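Local coordinates for C381 turret protein (Sulfolobus turreted icosahedral virus, PDB 4IND) that probably builds the turrets of an archaeal icosahedral virus, as five copies of a chain with three jelly rolls, at residues K17-L22 against E142-R147; L79-I84 against E146-K151; L299-V304 against T368-Y373; C314-T319 against S328-F333. All blocks are in the same frame, centred on the assembly; numbering follows the deposited sequence.

Contact 1: residues K17-L22 against E142-R147; sequences KYYYKL and EFSLER. With 2HP (dihydrogenphosphate ion), chain U.
Two hydrogen bonds grip Glu142 OE2: one from Tyr19 OH across the strand pair, very short at 2.5 Å, and one from the backbone N of Glu74 of the second subunit. This is the antiparallel border of a sheet in the first jelly roll, where the short outer strand 19-21 lies along strand 138-147. Tyr19 pairs with Ser144, yet its ring leans diagonally to the carboxylate: CG is anti to the backbone N (chi1 176°), Glu142 is extended beyond CG, and the hydroxyl arrives above the carboxylate plane. So short a bond in a buried place probably shares negative charge between the two oxygens. On the same face Lys21 runs beside Glu142, CG to CG 4.0 Å, and carries NZ on to Asp73, Ala12 and Ala14 of the second subunit.

The opposite face is aromatic. Tyr20 and Phe143 lie side by side and point the same way, with CD2 of Tyr20 3.9 Å from CD2 of Phe143; their backbones exchange hydrogen bonds, the tighter from Tyr20 N to Phe143 O at 2.8 Å. The Tyr20 ring is fixed at its tip and on a face: Lys17 N donates to Tyr20 OH at 2.9 Å, nearly straight (170°), while Lys17 CB sits over one side. Just before strand 19-21, Tyr18 O accepts Leu145 N at 2.9 Å, the donor 25° above the carbonyl plane.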
# COMPACT_ATOMS: atom_id res chain seq x y z
N LYS A 17 -10.15 23.79 -15.74
CA LYS A 17 -9.15 22.81 -16.12
C LYS A 17 -8.15 22.73 -14.97
O LYS A 17 -8.03 23.67 -14.20
CB LYS A 17 -8.39 23.27 -17.37
CG LYS A 17 -9.24 23.53 -18.61
CD LYS A 17 -8.33 23.88 -19.79
CE LYS A 17 -9.12 24.22 -21.05
NZ LYS A 17 -9.89 23.07 -21.59
N TYR A 18 -7.41 21.62 -14.88
CA TYR A 18 -6.36 21.49 -13.86
C TYR A 18 -5.01 22.00 -14.33
O TYR A 18 -4.06 22.09 -13.56
CB TYR A 18 -6.27 20.06 -13.36
CG TYR A 18 -7.51 19.64 -12.60
CD1 TYR A 18 -7.59 19.78 -11.23
CD2 TYR A 18 -8.62 19.12 -13.26
CE1 TYR A 18 -8.72 19.40 -10.52
CE2 TYR A 18 -9.75 18.74 -12.57
CZ TYR A 18 -9.80 18.89 -11.20
OH TYR A 18 -10.92 18.51 -10.51
N TYR A 19 -4.92 22.33 -15.61
CA TYR A 19 -3.72 22.91 -16.16
C TYR A 19 -4.07 23.82 -17.33
O TYR A 19 -4.87 23.44 -18.19
CB TYR A 19 -2.75 21.83 -16.63
CG TYR A 19 -1.55 22.48 -17.29
CD1 TYR A 19 -0.52 23.02 -16.53
CD2 TYR A 19 -1.45 22.56 -18.67
CE1 TYR A 19 0.58 23.62 -17.13
CE2 TYR A 19 -0.36 23.17 -19.28
CZ TYR A 19 0.66 23.69 -18.50
OH TYR A 19 1.74 24.31 -19.10
N TYR A 20 -3.47 25.01 -17.34
CA TYR A 20 -3.64 25.98 -18.41
C TYR A 20 -2.28 26.43 -18.88
O TYR A 20 -1.43 26.80 -18.07
CB TYR A 20 -4.35 27.24 -17.91
CG TYR A 20 -5.77 27.06 -17.39
CD1 TYR A 20 -6.87 27.34 -18.20
CD2 TYR A 20 -5.98 26.66 -16.08
CE1 TYR A 20 -8.17 27.18 -17.72
CE2 TYR A 20 -7.26 26.48 -15.58
CZ TYR A 20 -8.35 26.77 -16.41
OH TYR A 20 -9.61 26.59 -15.91
N LYS A 21 -2.05 26.42 -20.19
CA LYS A 21 -0.92 27.17 -20.73
C LYS A 21 -1.55 28.30 -21.50
O LYS A 21 -2.21 28.07 -22.51
CB LYS A 21 -0.05 26.31 -21.65
CG LYS A 21 1.23 27.08 -22.03
CD LYS A 21 2.27 26.19 -22.68
CE LYS A 21 3.58 26.97 -22.91
NZ LYS A 21 4.68 26.08 -23.40
N LEU A 22 -1.37 29.52 -21.03
CA LEU A 22 -2.23 30.63 -21.49
C LEU A 22 -1.79 31.22 -22.82
O LEU A 22 -2.47 32.09 -23.40
CB LEU A 22 -2.37 31.68 -20.39
CG LEU A 22 -3.04 31.08 -19.15
CD1 LEU A 22 -3.01 32.08 -18.00
CD2 LEU A 22 -4.48 30.66 -19.46
N GLU A 142 1.25 30.25 -17.25
CA GLU A 142 0.69 28.91 -16.98
C GLU A 142 0.02 28.92 -15.63
O GLU A 142 0.40 29.67 -14.75
CB GLU A 142 1.77 27.82 -16.99
CG GLU A 142 2.50 27.60 -18.31
CD GLU A 142 3.68 26.62 -18.17
OE1 GLU A 142 4.81 27.01 -18.55
OE2 GLU A 142 3.48 25.46 -17.74
N PHE A 143 -0.98 28.07 -15.46
CA PHE A 143 -1.65 27.93 -14.18
C PHE A 143 -1.87 26.44 -13.99
O PHE A 143 -2.51 25.81 -14.83
CB PHE A 143 -2.98 28.67 -14.15
CG PHE A 143 -3.67 28.65 -12.80
CD1 PHE A 143 -3.36 29.58 -11.82
CD2 PHE A 143 -4.62 27.66 -12.53
CE1 PHE A 143 -4.01 29.55 -10.59
CE2 PHE A 143 -5.27 27.61 -11.31
CZ PHE A 143 -4.98 28.56 -10.34
N SER A 144 -1.35 25.91 -12.88
CA SER A 144 -1.33 24.47 -12.61
C SER A 144 -1.93 24.16 -11.24
O SER A 144 -1.56 24.75 -10.23
CB SER A 144 0.11 23.92 -12.69
OG SER A 144 0.20 22.60 -12.15
N LEU A 145 -2.84 23.19 -11.22
CA LEU A 145 -3.45 22.68 -9.99
C LEU A 145 -3.10 21.22 -9.90
O LEU A 145 -3.51 20.45 -10.76
CB LEU A 145 -4.99 22.76 -10.10
CG LEU A 145 -5.71 24.08 -9.87
CD1 LEU A 145 -7.10 24.08 -10.53
CD2 LEU A 145 -5.86 24.26 -8.38
N GLU A 146 -2.35 20.81 -8.88
CA GLU A 146 -2.05 19.38 -8.76
C GLU A 146 -2.20 18.96 -7.31
O GLU A 146 -1.85 19.71 -6.41
CB GLU A 146 -0.63 19.05 -9.30
CG GLU A 146 0.50 19.45 -8.36
CD GLU A 146 1.76 18.57 -8.51
OE1 GLU A 146 2.31 18.45 -9.63
OE2 GLU A 146 2.22 18.03 -7.47
N ARG A 147 -2.72 17.76 -7.09
CA ARG A 147 -2.84 17.24 -5.74
C ARG A 147 -1.47 16.74 -5.28
O ARG A 147 -0.79 16.01 -6.00
CB ARG A 147 -3.89 16.11 -5.72
CG ARG A 147 -5.32 16.62 -6.03
CD ARG A 147 -6.36 15.54 -5.84
NE ARG A 147 -6.28 15.02 -4.48
CZ ARG A 147 -6.98 13.99 -4.04
NH1 ARG A 147 -7.82 13.36 -4.85
NH2 ARG A 147 -6.83 13.58 -2.78
P 2HP U . -3.76 15.22 -1.48
O1 2HP U . -3.74 14.98 0.00
O2 2HP U . -5.19 15.65 -1.67
O3 2HP U . -3.44 13.88 -2.22
O4 2HP U . -2.84 16.39 -1.96

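Contact 2: residues L79-I84 against E146-K151; sequences LYLIRI and ERVFEK. With 2HP (dihydrogenphosphate ion), chain U.
CG of Tyr80 and CG of Arg147 each stand anti to their own carbonyl carbon (chi1 -73° and -66°), and a bend at chi3 of Arg147 (57°) swings its guanidinium round to the phosphate. The first two torsions lay the arginine methylene over one face of the ring, Arg147 CG 3.9 Å from the Tyr80 centroid, a CH-pi contact. The third presents the guanidinium edge, in plane, to O2 of the ion: NE of Arg147 at 3.1 Å and NH2 of Arg147 at 2.9 Å. Leu79 N adds a straighter, shorter bond to the same O2 at 2.7 Å, so three N-H groups hold one oxygen.

The site lies at the end of the antiparallel pairing of strands 78-88 and 138-147 inside the first jelly roll, where Leu81 N bonds Glu146 O at 2.8 Å. Past the strand end, Val148 CG1 presses on Leu81 CB at 3.3 Å, tighter than normal contact, and Leu79 CD2 meets the edge of the Phe149 ring. Val148 O lies only 2.2 Å from O4 of the ion, too close for an ordinary non-bonded contact.

Glu146 OE1 and Arg83 NH2 form a weak, long salt bridge at 3.4 Å, by charge alone, the oxygen well out of the guanidinium plane; each has a better partner in the second subunit, Glu77 N and Leu75 O respectively. Because Arg172, which follows in the chain, also bonds the phosphate, the chemistry implies an anion whose charge is probably balanced jointly by the first and second jelly rolls.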
# COMPACT_ATOMS: atom_id res chain seq x y z
N LEU A 79 -5.89 18.25 -1.34
CA LEU A 79 -4.96 19.35 -1.07
C LEU A 79 -4.16 19.62 -2.33
O LEU A 79 -3.49 18.75 -2.84
CB LEU A 79 -4.02 18.96 0.08
CG LEU A 79 -2.94 20.04 0.35
CD1 LEU A 79 -3.60 21.35 0.77
CD2 LEU A 79 -1.96 19.54 1.40
N TYR A 80 -4.25 20.85 -2.84
CA TYR A 80 -3.62 21.21 -4.10
C TYR A 80 -2.42 22.09 -3.89
O TYR A 80 -2.45 23.00 -3.05
CB TYR A 80 -4.60 21.98 -5.00
CG TYR A 80 -5.67 21.09 -5.59
CD1 TYR A 80 -5.51 20.50 -6.84
CD2 TYR A 80 -6.84 20.84 -4.91
CE1 TYR A 80 -6.47 19.67 -7.37
CE2 TYR A 80 -7.80 20.00 -5.42
CZ TYR A 80 -7.62 19.43 -6.66
OH TYR A 80 -8.59 18.60 -7.20
N LEU A 81 -1.39 21.83 -4.67
CA LEU A 81 -0.29 22.74 -4.85
C LEU A 81 -0.60 23.47 -6.14
O LEU A 81 -0.80 22.85 -7.19
CB LEU A 81 1.04 21.99 -5.01
CG LEU A 81 2.17 22.94 -5.42
CD1 LEU A 81 2.68 23.67 -4.19
CD2 LEU A 81 3.30 22.22 -6.17
N ILE A 82 -0.62 24.79 -6.06
CA ILE A 82 -0.86 25.62 -7.23
C ILE A 82 0.46 26.25 -7.66
O ILE A 82 1.22 26.77 -6.82
CB ILE A 82 -1.88 26.71 -6.91
CG1 ILE A 82 -3.27 26.08 -6.80
CG2 ILE A 82 -1.86 27.82 -7.96
CD1 ILE A 82 -4.32 27.01 -6.26
N ARG A 83 0.77 26.17 -8.95
CA ARG A 83 1.90 26.89 -9.51
C ARG A 83 1.39 27.84 -10.58
O ARG A 83 0.68 27.43 -11.50
CB ARG A 83 2.95 25.92 -10.06
CG ARG A 83 3.73 25.16 -8.95
CD ARG A 83 4.52 24.01 -9.53
NE ARG A 83 3.63 22.99 -10.07
CZ ARG A 83 3.98 22.09 -10.98
NH1 ARG A 83 5.21 22.08 -11.47
NH2 ARG A 83 3.09 21.21 -11.41
N ILE A 84 1.75 29.11 -10.46
CA ILE A 84 1.43 30.08 -11.50
C ILE A 84 2.72 30.61 -12.09
O ILE A 84 3.49 31.27 -11.39
CB ILE A 84 0.63 31.27 -10.96
CG1 ILE A 84 -0.45 30.80 -9.98
CG2 ILE A 84 -0.03 32.05 -12.13
CD1 ILE A 84 -1.33 31.94 -9.41
N GLU A 146 -2.35 20.81 -8.88
CA GLU A 146 -2.05 19.38 -8.76
C GLU A 146 -2.20 18.96 -7.31
O GLU A 146 -1.85 19.71 -6.41
CB GLU A 146 -0.63 19.05 -9.30
CG GLU A 146 0.50 19.45 -8.36
CD GLU A 146 1.76 18.57 -8.51
OE1 GLU A 146 2.31 18.45 -9.63
OE2 GLU A 146 2.22 18.03 -7.47
N ARG A 147 -2.72 17.76 -7.09
CA ARG A 147 -2.84 17.24 -5.74
C ARG A 147 -1.47 16.74 -5.28
O ARG A 147 -0.79 16.01 -6.00
CB ARG A 147 -3.89 16.11 -5.72
CG ARG A 147 -5.32 16.62 -6.03
CD ARG A 147 -6.36 15.54 -5.84
NE ARG A 147 -6.28 15.02 -4.48
CZ ARG A 147 -6.98 13.99 -4.04
NH1 ARG A 147 -7.82 13.36 -4.85
NH2 ARG A 147 -6.83 13.58 -2.78
N VAL A 148 -1.06 17.14 -4.09
CA VAL A 148 0.24 16.67 -3.55
C VAL A 148 0.02 15.44 -2.69
O VAL A 148 -1.09 15.17 -2.27
CB VAL A 148 0.90 17.78 -2.73
CG1 VAL A 148 1.16 18.99 -3.59
CG2 VAL A 148 0.02 18.19 -1.56
N PHE A 149 1.05 14.66 -2.41
CA PHE A 149 0.85 13.46 -1.62
C PHE A 149 0.14 12.42 -2.48
O PHE A 149 -0.39 11.44 -1.98
CB PHE A 149 0.05 13.79 -0.35
CG PHE A 149 0.69 14.86 0.50
CD1 PHE A 149 2.05 14.78 0.83
CD2 PHE A 149 -0.03 15.96 0.92
CE1 PHE A 149 2.66 15.79 1.57
CE2 PHE A 149 0.57 16.97 1.68
CZ PHE A 149 1.92 16.87 2.00
N GLU A 150 0.11 12.68 -3.78
CA GLU A 150 -0.22 11.65 -4.76
C GLU A 150 1.11 11.24 -5.36
O GLU A 150 1.96 12.09 -5.65
CB GLU A 150 -1.07 12.22 -5.90
CG GLU A 150 -2.28 13.01 -5.46
CD GLU A 150 -3.46 12.13 -5.13
OE1 GLU A 150 -3.50 11.60 -3.99
OE2 GLU A 150 -4.34 11.95 -6.00
N LYS A 151 1.32 9.95 -5.52
CA LYS A 151 2.48 9.50 -6.28
C LYS A 151 3.76 9.94 -5.58
O LYS A 151 4.80 10.12 -6.22
CB LYS A 151 2.40 10.07 -7.70
CG LYS A 151 1.16 9.59 -8.46
CD LYS A 151 0.93 10.39 -9.74
CE LYS A 151 0.11 9.60 -10.76
NZ LYS A 151 -1.22 9.16 -10.24
P 2HP U . -3.76 15.22 -1.48
O1 2HP U . -3.74 14.98 0.00
O2 2HP U . -5.19 15.65 -1.67
O3 2HP U . -3.44 13.88 -2.22
O4 2HP U . -2.84 16.39 -1.96

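Contact 3: residues L299-V304 against T368-Y373; sequences LKYASV and TLILVY
Ile370 N and Ser303 O make the shortest bond of this pair, 2.8 Å and nearly straight at 170°, and Ser303 N returns one to Ile370 O at 3.0 Å. Val372 N donates to Tyr301 O at 2.9 Å in the carbonyl plane. Val372 O takes two donors: Lys300 N at 2.9 Å, and Tyr301 N in a weak bond of 3.5 Å. Lys300 and Tyr301 thus share one opposite residue, a classic beta bulge that shifts the register by one.

Strands 295-305 and 365-377 are the two middle strands of a sheet in the third jelly roll; segments 299-304 and 368-373 run antiparallel, 165° apart. The bulge keeps their faces matched on both sides, so that Leu299, Ala302, Val304, Leu369 and Leu371 turn inward between the sheets. There Val304 CG2 rests on Leu369 CD1 at 3.8 Å; Leu316 of the facing sheet packs on Ala302 and Leu369, and Ile287 on Leu369 and Leu371.

The other face carries Tyr301, Ser303, Ile370 and Val372. Ile370 CG1 occupies the crowded position between backbone N and carbonyl carbon (chi1 69°), which lays it against Ser303 CB at 3.6 Å, and the anti second torsion carries CD1 to the edge of the Tyr301 ring, 4.3 Å from CE2. Ser303 OG is bonded to Ser338 O, while Pro341, Ala335 and Trp331 of the second subunit pack on Tyr301, Ile370 and Val372.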
# COMPACT_ATOMS: atom_id res chain seq x y z
N LEU A 299 7.81 3.43 25.71
CA LEU A 299 8.54 2.87 26.86
C LEU A 299 8.70 1.39 26.66
O LEU A 299 7.73 0.70 26.32
CB LEU A 299 7.79 3.12 28.17
CG LEU A 299 7.28 4.52 28.44
CD1 LEU A 299 6.73 4.61 29.87
CD2 LEU A 299 8.38 5.54 28.22
N LYS A 300 9.91 0.88 26.89
CA LYS A 300 10.20 -0.52 26.62
C LYS A 300 10.43 -1.32 27.90
O LYS A 300 10.12 -2.51 27.97
CB LYS A 300 11.43 -0.64 25.71
CG LYS A 300 11.35 0.17 24.44
CD LYS A 300 10.14 -0.24 23.61
CE LYS A 300 10.32 -1.62 23.00
NZ LYS A 300 9.25 -1.93 22.00
N TYR A 301 10.98 -0.67 28.91
CA TYR A 301 11.39 -1.36 30.13
C TYR A 301 11.56 -0.38 31.28
O TYR A 301 12.05 0.73 31.08
CB TYR A 301 12.71 -2.07 29.90
CG TYR A 301 13.28 -2.78 31.12
CD1 TYR A 301 12.79 -4.02 31.51
CD2 TYR A 301 14.31 -2.21 31.87
CE1 TYR A 301 13.32 -4.68 32.63
CE2 TYR A 301 14.84 -2.85 32.99
CZ TYR A 301 14.33 -4.09 33.37
OH TYR A 301 14.85 -4.74 34.47
N ALA A 302 11.14 -0.79 32.47
CA ALA A 302 11.34 0.02 33.66
C ALA A 302 11.62 -0.84 34.88
O ALA A 302 11.09 -1.95 35.01
CB ALA A 302 10.15 0.94 33.92
N SER A 303 12.44 -0.33 35.78
CA SER A 303 12.79 -1.05 36.99
C SER A 303 13.06 -0.06 38.11
O SER A 303 13.51 1.06 37.86
CB SER A 303 14.04 -1.89 36.74
OG SER A 303 14.30 -2.74 37.83
N VAL A 304 12.75 -0.45 39.33
CA VAL A 304 13.03 0.40 40.48
C VAL A 304 13.84 -0.39 41.49
O VAL A 304 13.48 -1.51 41.84
CB VAL A 304 11.74 0.93 41.14
CG1 VAL A 304 12.07 1.72 42.41
CG2 VAL A 304 10.96 1.81 40.15
N THR A 368 15.52 4.35 43.05
CA THR A 368 16.07 4.74 41.77
C THR A 368 15.32 4.04 40.66
O THR A 368 15.23 2.81 40.64
CB THR A 368 17.56 4.41 41.69
OG1 THR A 368 18.26 5.15 42.68
CG2 THR A 368 18.11 4.76 40.30
N LEU A 369 14.76 4.85 39.75
CA LEU A 369 14.05 4.35 38.60
C LEU A 369 15.03 4.28 37.44
O LEU A 369 15.80 5.20 37.21
CB LEU A 369 12.91 5.32 38.24
CG LEU A 369 12.20 5.08 36.92
CD1 LEU A 369 11.42 3.79 36.99
CD2 LEU A 369 11.28 6.26 36.55
N ILE A 370 15.01 3.16 36.72
CA ILE A 370 15.68 3.11 35.43
C ILE A 370 14.61 2.86 34.38
O ILE A 370 13.60 2.18 34.63
CB ILE A 370 16.79 2.06 35.36
CG1 ILE A 370 16.21 0.65 35.39
CG2 ILE A 370 17.79 2.23 36.50
CD1 ILE A 370 17.27 -0.41 35.60
N LEU A 371 14.84 3.42 33.20
CA LEU A 371 13.85 3.40 32.15
C LEU A 371 14.57 3.32 30.81
O LEU A 371 15.60 3.99 30.61
CB LEU A 371 12.99 4.66 32.25
CG LEU A 371 11.96 4.94 31.16
CD1 LEU A 371 10.91 3.84 31.15
CD2 LEU A 371 11.33 6.30 31.36
N VAL A 372 14.09 2.45 29.93
CA VAL A 372 14.54 2.44 28.55
C VAL A 372 13.37 2.90 27.71
O VAL A 372 12.28 2.34 27.82
CB VAL A 372 14.98 1.04 28.10
CG1 VAL A 372 15.31 1.07 26.62
CG2 VAL A 372 16.19 0.59 28.91
N TYR A 373 13.60 3.90 26.87
CA TYR A 373 12.52 4.44 26.03
C TYR A 373 13.08 4.88 24.70
O TYR A 373 14.29 5.14 24.57
CB TYR A 373 11.86 5.63 26.73
CG TYR A 373 12.72 6.87 26.76
CD1 TYR A 373 12.64 7.81 25.75
CD2 TYR A 373 13.61 7.09 27.79
CE1 TYR A 373 13.43 8.95 25.77
CE2 TYR A 373 14.40 8.23 27.83
CZ TYR A 373 14.31 9.15 26.81
OH TYR A 373 15.09 10.27 26.82

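Contact 4: residues C314-T319 against S328-F333; sequences CQLQAT and STVWDF
This is a beta hairpin contact in the third jelly roll, joining strand 311-319 to strand 328-332, the last of its sheet within the chain, where Thr329 makes backbone hydrogen bonds to the third subunit. Its pairing is broken by a classic beta bulge: Val330 and Trp331 both face Leu316, whose O accepts Val330 N at 2.8 Å and, weakly, Trp331 N at 3.4 Å. The chain turns a corner at Val330, and pairing resumes until Phe333 N meets Cys314 O at 2.9 Å, almost along the C=O axis (178°).

On the inner side, Phe333 CE2 touches Leu316 CB at 3.8 Å, and the sulfur of Cys314 approaches the same ring obliquely, SG 4.9 Å from the Phe333 centroid. Trp331 leads away from the pair to the subunit interface, its CD1 over the centre of the Phe333 ring and Phe271 of the third subunit edge-to-face with it.

The other side is polar. Gln317 NE2 donates to Thr329 OG1 at 3.2 Å, its OE1 being taken by Gln353. Gln315 sends NE2 to Asp332 OD2 at 3.2 Å, fairly straight (167°) and from above the carboxylate plane, while its OE1 accepts from Gln313 NE2. Asp332 OD1 accepts from the backbone N of Ile334 and Ala335. Three N-H groups thus serve this carboxylate, consistent with an ionised Asp332 whose charge is spread over neutral donors.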
# COMPACT_ATOMS: atom_id res chain seq x y z
N CYS A 314 4.57 3.52 44.56
CA CYS A 314 5.59 3.69 43.54
C CYS A 314 4.96 3.31 42.22
O CYS A 314 4.98 2.14 41.83
CB CYS A 314 6.81 2.82 43.87
SG CYS A 314 8.23 3.14 42.79
N GLN A 315 4.37 4.30 41.55
CA GLN A 315 3.69 4.08 40.28
C GLN A 315 4.30 4.92 39.17
O GLN A 315 4.48 6.13 39.32
CB GLN A 315 2.20 4.43 40.41
CG GLN A 315 1.46 3.55 41.40
CD GLN A 315 0.05 4.02 41.65
OE1 GLN A 315 -0.23 5.22 41.62
NE2 GLN A 315 -0.85 3.08 41.90
N LEU A 316 4.63 4.26 38.06
CA LEU A 316 5.02 4.96 36.85
C LEU A 316 3.74 5.32 36.10
O LEU A 316 2.86 4.46 35.91
CB LEU A 316 5.91 4.06 35.99
CG LEU A 316 6.60 4.74 34.81
CD1 LEU A 316 7.51 5.85 35.32
CD2 LEU A 316 7.36 3.72 33.99
N GLN A 317 3.63 6.58 35.68
CA GLN A 317 2.44 7.04 34.97
C GLN A 317 2.82 7.74 33.68
O GLN A 317 3.90 8.34 33.58
CB GLN A 317 1.63 8.00 35.85
CG GLN A 317 1.38 7.48 37.24
CD GLN A 317 0.41 8.34 38.01
OE1 GLN A 317 0.48 9.57 37.96
NE2 GLN A 317 -0.51 7.70 38.71
N ALA A 318 1.93 7.69 32.70
CA ALA A 318 2.22 8.26 31.40
C ALA A 318 0.93 8.78 30.80
O ALA A 318 -0.15 8.39 31.23
CB ALA A 318 2.82 7.22 30.49
N THR A 319 1.06 9.67 29.82
CA THR A 319 -0.10 10.10 29.06
C THR A 319 0.29 10.76 27.76
O THR A 319 1.45 11.15 27.56
CB THR A 319 -0.99 11.08 29.86
OG1 THR A 319 -2.23 11.27 29.16
CG2 THR A 319 -0.29 12.43 30.01
N SER A 328 -2.23 8.18 33.43
CA SER A 328 -2.65 6.84 33.86
C SER A 328 -1.45 6.02 34.28
O SER A 328 -0.36 6.15 33.72
CB SER A 328 -3.47 6.13 32.77
OG SER A 328 -3.01 6.44 31.47
N THR A 329 -1.66 5.21 35.30
CA THR A 329 -0.62 4.31 35.80
C THR A 329 -0.34 3.26 34.74
O THR A 329 -1.27 2.61 34.26
CB THR A 329 -1.07 3.65 37.10
OG1 THR A 329 -1.29 4.67 38.09
CG2 THR A 329 -0.01 2.68 37.60
N VAL A 330 0.93 3.12 34.35
CA VAL A 330 1.32 2.11 33.36
C VAL A 330 2.10 0.95 34.01
O VAL A 330 2.26 -0.12 33.43
CB VAL A 330 2.13 2.71 32.21
CG1 VAL A 330 1.25 3.60 31.33
CG2 VAL A 330 3.33 3.49 32.74
N TRP A 331 2.59 1.18 35.22
CA TRP A 331 3.17 0.10 36.02
C TRP A 331 3.20 0.48 37.48
O TRP A 331 3.55 1.61 37.84
CB TRP A 331 4.58 -0.28 35.57
CG TRP A 331 5.03 -1.55 36.23
CD1 TRP A 331 5.92 -1.67 37.27
CD2 TRP A 331 4.57 -2.87 35.94
NE1 TRP A 331 6.04 -2.99 37.62
CE2 TRP A 331 5.22 -3.75 36.82
CE3 TRP A 331 3.66 -3.41 35.01
CZ2 TRP A 331 5.01 -5.14 36.80
CZ3 TRP A 331 3.45 -4.79 34.99
CH2 TRP A 331 4.13 -5.64 35.88
N ASP A 332 2.82 -0.46 38.33
CA ASP A 332 2.85 -0.24 39.76
C ASP A 332 3.92 -1.17 40.33
O ASP A 332 3.76 -2.39 40.32
CB ASP A 332 1.48 -0.54 40.36
CG ASP A 332 1.42 -0.25 41.84
OD1 ASP A 332 2.46 -0.36 42.53
OD2 ASP A 332 0.33 0.10 42.33
N PHE A 333 5.02 -0.59 40.80
CA PHE A 333 6.16 -1.40 41.24
C PHE A 333 5.91 -2.12 42.55
O PHE A 333 6.60 -3.10 42.88
CB PHE A 333 7.43 -0.54 41.30
CG PHE A 333 7.87 -0.04 39.98
CD1 PHE A 333 8.67 -0.81 39.15
CD2 PHE A 333 7.45 1.21 39.52
CE1 PHE A 333 9.06 -0.34 37.89
CE2 PHE A 333 7.85 1.68 38.27
CZ PHE A 333 8.65 0.91 37.46

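Overall arrangement
Contacts 1 and 2 form one continuous sheet of the first jelly roll: both use strand 138-147, share Glu146 and Arg147, and are joined by Ser144 N to Arg83 O at 2.9 Å. Contacts 3 and 4 lie at the far end of the chain, centres about 45 to 55 Å away, in opposing sheets of the third jelly roll that meet through Val304, Ala302, Leu316 and Phe333. Contacts 1 to 3 are buried, contact 4 partly so. Charge marks the first pair: Glu142, Glu146 and Arg83 meet the second subunit, while the phosphate sits where the first jelly roll meets Arg172 of the same chain. The other pair relies on apolar packing, with amides, a hydroxyl and the Asp332 carboxylate along the polar side of contact 4.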